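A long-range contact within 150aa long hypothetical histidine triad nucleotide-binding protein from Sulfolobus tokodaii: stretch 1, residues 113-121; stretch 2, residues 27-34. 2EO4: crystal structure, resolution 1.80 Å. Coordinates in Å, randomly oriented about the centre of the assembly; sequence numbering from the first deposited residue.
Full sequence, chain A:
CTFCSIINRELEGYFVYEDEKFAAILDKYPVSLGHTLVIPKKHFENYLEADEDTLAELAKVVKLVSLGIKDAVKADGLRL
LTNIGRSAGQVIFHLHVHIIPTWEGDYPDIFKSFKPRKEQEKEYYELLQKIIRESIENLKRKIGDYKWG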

# COMPACT_ATOMS: atom_id res chain seq x y z
N SER A 113 16.05 24.03 2.79
CA SER A 113 15.69 23.54 4.11
C SER A 113 14.34 22.83 4.13
O SER A 113 13.37 23.28 3.51
CB SER A 113 15.67 24.69 5.12
OG SER A 113 14.70 25.66 4.75
N PHE A 114 14.29 21.70 4.83
CA PHE A 114 13.07 20.91 4.96
C PHE A 114 12.91 20.54 6.43
O PHE A 114 13.86 20.09 7.06
CB PHE A 114 13.17 19.64 4.11
CG PHE A 114 11.98 18.74 4.23
CD1 PHE A 114 10.78 19.05 3.59
CD2 PHE A 114 12.04 17.58 5.01
CE1 PHE A 114 9.66 18.22 3.73
CE2 PHE A 114 10.93 16.75 5.15
CZ PHE A 114 9.74 17.07 4.51
N LYS A 115 11.72 20.74 6.96
CA LYS A 115 11.44 20.42 8.36
C LYS A 115 10.51 19.21 8.44
O LYS A 115 9.29 19.35 8.37
CB LYS A 115 10.81 21.62 9.06
CG LYS A 115 11.69 22.87 9.06
CD LYS A 115 10.98 24.05 9.71
CE LYS A 115 10.69 23.80 11.18
NZ LYS A 115 9.97 24.94 11.82
N PRO A 116 11.08 18.01 8.60
CA PRO A 116 10.33 16.75 8.70
C PRO A 116 9.14 16.77 9.64
O PRO A 116 9.23 17.26 10.77
CB PRO A 116 11.40 15.75 9.14
CG PRO A 116 12.62 16.26 8.45
CD PRO A 116 12.53 17.75 8.71
N ARG A 117 8.02 16.23 9.17
CA ARG A 117 6.78 16.12 9.94
C ARG A 117 6.10 17.43 10.32
O ARG A 117 5.14 17.43 11.10
CB ARG A 117 7.03 15.29 11.20
CG ARG A 117 7.44 13.86 10.90
CD ARG A 117 7.72 13.07 12.17
NE ARG A 117 8.07 11.69 11.88
CZ ARG A 117 9.15 11.32 11.19
NH1 ARG A 117 9.98 12.24 10.71
NH2 ARG A 117 9.39 10.04 10.96
N LYS A 118 6.56 18.55 9.77
CA LYS A 118 5.96 19.84 10.08
C LYS A 118 5.46 20.53 8.82
O LYS A 118 5.72 20.07 7.71
CB LYS A 118 6.99 20.75 10.77
CG LYS A 118 7.46 20.24 12.13
CD LYS A 118 8.49 21.18 12.74
CE LYS A 118 8.86 20.75 14.15
NZ LYS A 118 9.41 19.37 14.20
N GLU A 119 4.72 21.62 9.00
CA GLU A 119 4.21 22.38 7.86
C GLU A 119 5.42 23.12 7.29
O GLU A 119 6.24 23.65 8.04
CB GLU A 119 3.16 23.39 8.32
CG GLU A 119 2.40 24.07 7.19
CD GLU A 119 1.45 25.14 7.69
OE1 GLU A 119 0.90 24.98 8.81
OE2 GLU A 119 1.23 26.13 6.97
N GLN A 120 5.53 23.16 5.96
CA GLN A 120 6.66 23.83 5.32
C GLN A 120 6.27 25.24 4.90
O GLN A 120 5.12 25.65 5.03
CB GLN A 120 7.10 23.06 4.08
CG GLN A 120 7.33 21.57 4.30
CD GLN A 120 8.40 21.28 5.33
OE1 GLN A 120 9.53 21.75 5.21
NE2 GLN A 120 8.04 20.51 6.35
N GLU A 121 7.26 25.99 4.41
CA GLU A 121 7.00 27.35 3.94
C GLU A 121 6.31 27.22 2.59
O GLU A 121 6.46 26.21 1.91
CB GLU A 121 8.32 28.11 3.79
CG GLU A 121 9.06 28.31 5.10
CD GLU A 121 8.21 28.98 6.16
OE1 GLU A 121 7.70 30.09 5.89
OE2 GLU A 121 8.04 28.40 7.25
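Stretch 2, residues 27-34: DKYPVSLG

How does stretch 2 run against stretch 1? Both are irregular loops, so no helix or strand axis defines the contact. The register is antiparallel: Tyr29 has its CA 4.7 Å from the CA of Glu119, Val31 CA lies 4.6 Å from Arg117 CA, and Leu33 CA is 7.1 Å from Phe114 CA. The backbones are therefore closest together around Tyr29 and Val31 and part towards Leu33, where the Phe114 side chain fills the wider gap.

What does the first part of stretch 2 meet? Asp27 makes no contact with stretch 1, but its OD1 accepts a hydrogen bond from Tyr29 N at 2.7 Å, bracing the start of the loop. Lys28 is extended, with all four chi angles t, and its CE comes 3.7 Å from Glu119 OE1; the charged ends are further apart, Lys28 NZ to Glu119 OE1 being 4.2 Å, beyond a salt bridge. Its backbone is engaged too, since Glu119 CA makes a nearly straight CA-H...O contact with Lys28 O at 3.5 Å. Tyr29, at phi/psi -124/66, returns the pattern: its CA lies 3.6 Å from Lys118 O. The Tyr29 ring runs beside the backbone of stretch 1, with CD1 3.7 Å from Glu119 N.

Where is the one hydrogen bond between the stretches? It is at Pro30, whose O accepts from Arg117 N at 2.7 Å. Arg117 is the third residue of a type II turn from Lys115 to Lys118, closed by a 3.2 Å bond from Lys118 N to Lys115 O, and its amide is free to reach across. Gln120 braces the same turn, as its NE2 donates to Lys115 O at 2.6 Å and to Lys118 O at 2.7 Å. The Pro30 ring packs alongside, with CD 3.5 Å from Lys118 O and CG 3.6 Å from Phe114 CE1, at the edge of the aromatic ring.

How does the end of stretch 2 close the contact? Val31 has its CA-to-CB bond pointing away, yet its CG1 lies over one face of the Arg117 guanidinium, 4.2 Å from NH2. Ser32 also points away and contributes backbone, its C being 3.3 Å from Phe114 CZ. Leu33 places its N over one face of the Phe114 ring, 3.4 Å from CZ, while Leu33 CD1 and Phe114 CD1 approach to 4.2 Å. Gly34 lies beyond the contact; its phi/psi of 94/1 would jam a CB against the preceding carbonyl, which by itself calls for glycine.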

# COMPACT_ATOMS: atom_id res chain seq x y z
N ASP A 27 1.28 16.27 0.87
CA ASP A 27 0.92 16.17 2.28
C ASP A 27 1.28 17.52 2.91
O ASP A 27 2.37 18.05 2.66
CB ASP A 27 1.72 15.05 2.95
CG ASP A 27 1.22 14.74 4.36
OD1 ASP A 27 1.21 15.64 5.21
OD2 ASP A 27 0.84 13.57 4.60
N LYS A 28 0.37 18.08 3.70
CA LYS A 28 0.63 19.37 4.34
C LYS A 28 1.72 19.30 5.41
O LYS A 28 2.43 20.28 5.63
CB LYS A 28 -0.66 19.93 4.95
CG LYS A 28 -0.48 21.29 5.62
CD LYS A 28 -1.81 21.85 6.14
CE LYS A 28 -1.60 23.18 6.85
NZ LYS A 28 -2.87 23.79 7.33
N TYR A 29 1.85 18.16 6.08
CA TYR A 29 2.87 17.98 7.12
C TYR A 29 3.70 16.76 6.71
O TYR A 29 3.71 15.74 7.38
CB TYR A 29 2.18 17.71 8.46
CG TYR A 29 1.14 18.74 8.86
CD1 TYR A 29 1.50 19.92 9.51
CD2 TYR A 29 -0.21 18.54 8.57
CE1 TYR A 29 0.54 20.86 9.88
CE2 TYR A 29 -1.18 19.47 8.94
CZ TYR A 29 -0.79 20.63 9.59
OH TYR A 29 -1.75 21.54 9.97
N PRO A 30 4.44 16.88 5.59
CA PRO A 30 5.28 15.82 5.04
C PRO A 30 6.32 15.15 5.93
O PRO A 30 7.06 15.82 6.65
CB PRO A 30 5.92 16.49 3.82
CG PRO A 30 6.08 17.89 4.28
CD PRO A 30 4.74 18.17 4.93
N VAL A 31 6.36 13.83 5.85
CA VAL A 31 7.32 13.03 6.60
C VAL A 31 8.68 13.21 5.93
O VAL A 31 9.72 13.24 6.59
CB VAL A 31 6.94 11.53 6.58
CG1 VAL A 31 8.11 10.68 7.03
CG2 VAL A 31 5.74 11.30 7.48
N SER A 32 8.65 13.33 4.61
CA SER A 32 9.87 13.53 3.83
C SER A 32 9.53 14.41 2.63
O SER A 32 8.36 14.59 2.29
CB SER A 32 10.43 12.18 3.35
OG SER A 32 9.61 11.61 2.34
N LEU A 33 10.56 14.95 2.00
CA LEU A 33 10.37 15.83 0.86
C LEU A 33 9.62 15.15 -0.29
O LEU A 33 10.06 14.11 -0.79
CB LEU A 33 11.74 16.32 0.37
CG LEU A 33 11.72 17.32 -0.79
CD1 LEU A 33 12.32 18.65 -0.34
CD2 LEU A 33 12.50 16.74 -1.96
N GLY A 34 8.50 15.73 -0.69
CA GLY A 34 7.72 15.15 -1.77
C GLY A 34 6.60 14.22 -1.33
O GLY A 34 5.90 13.66 -2.17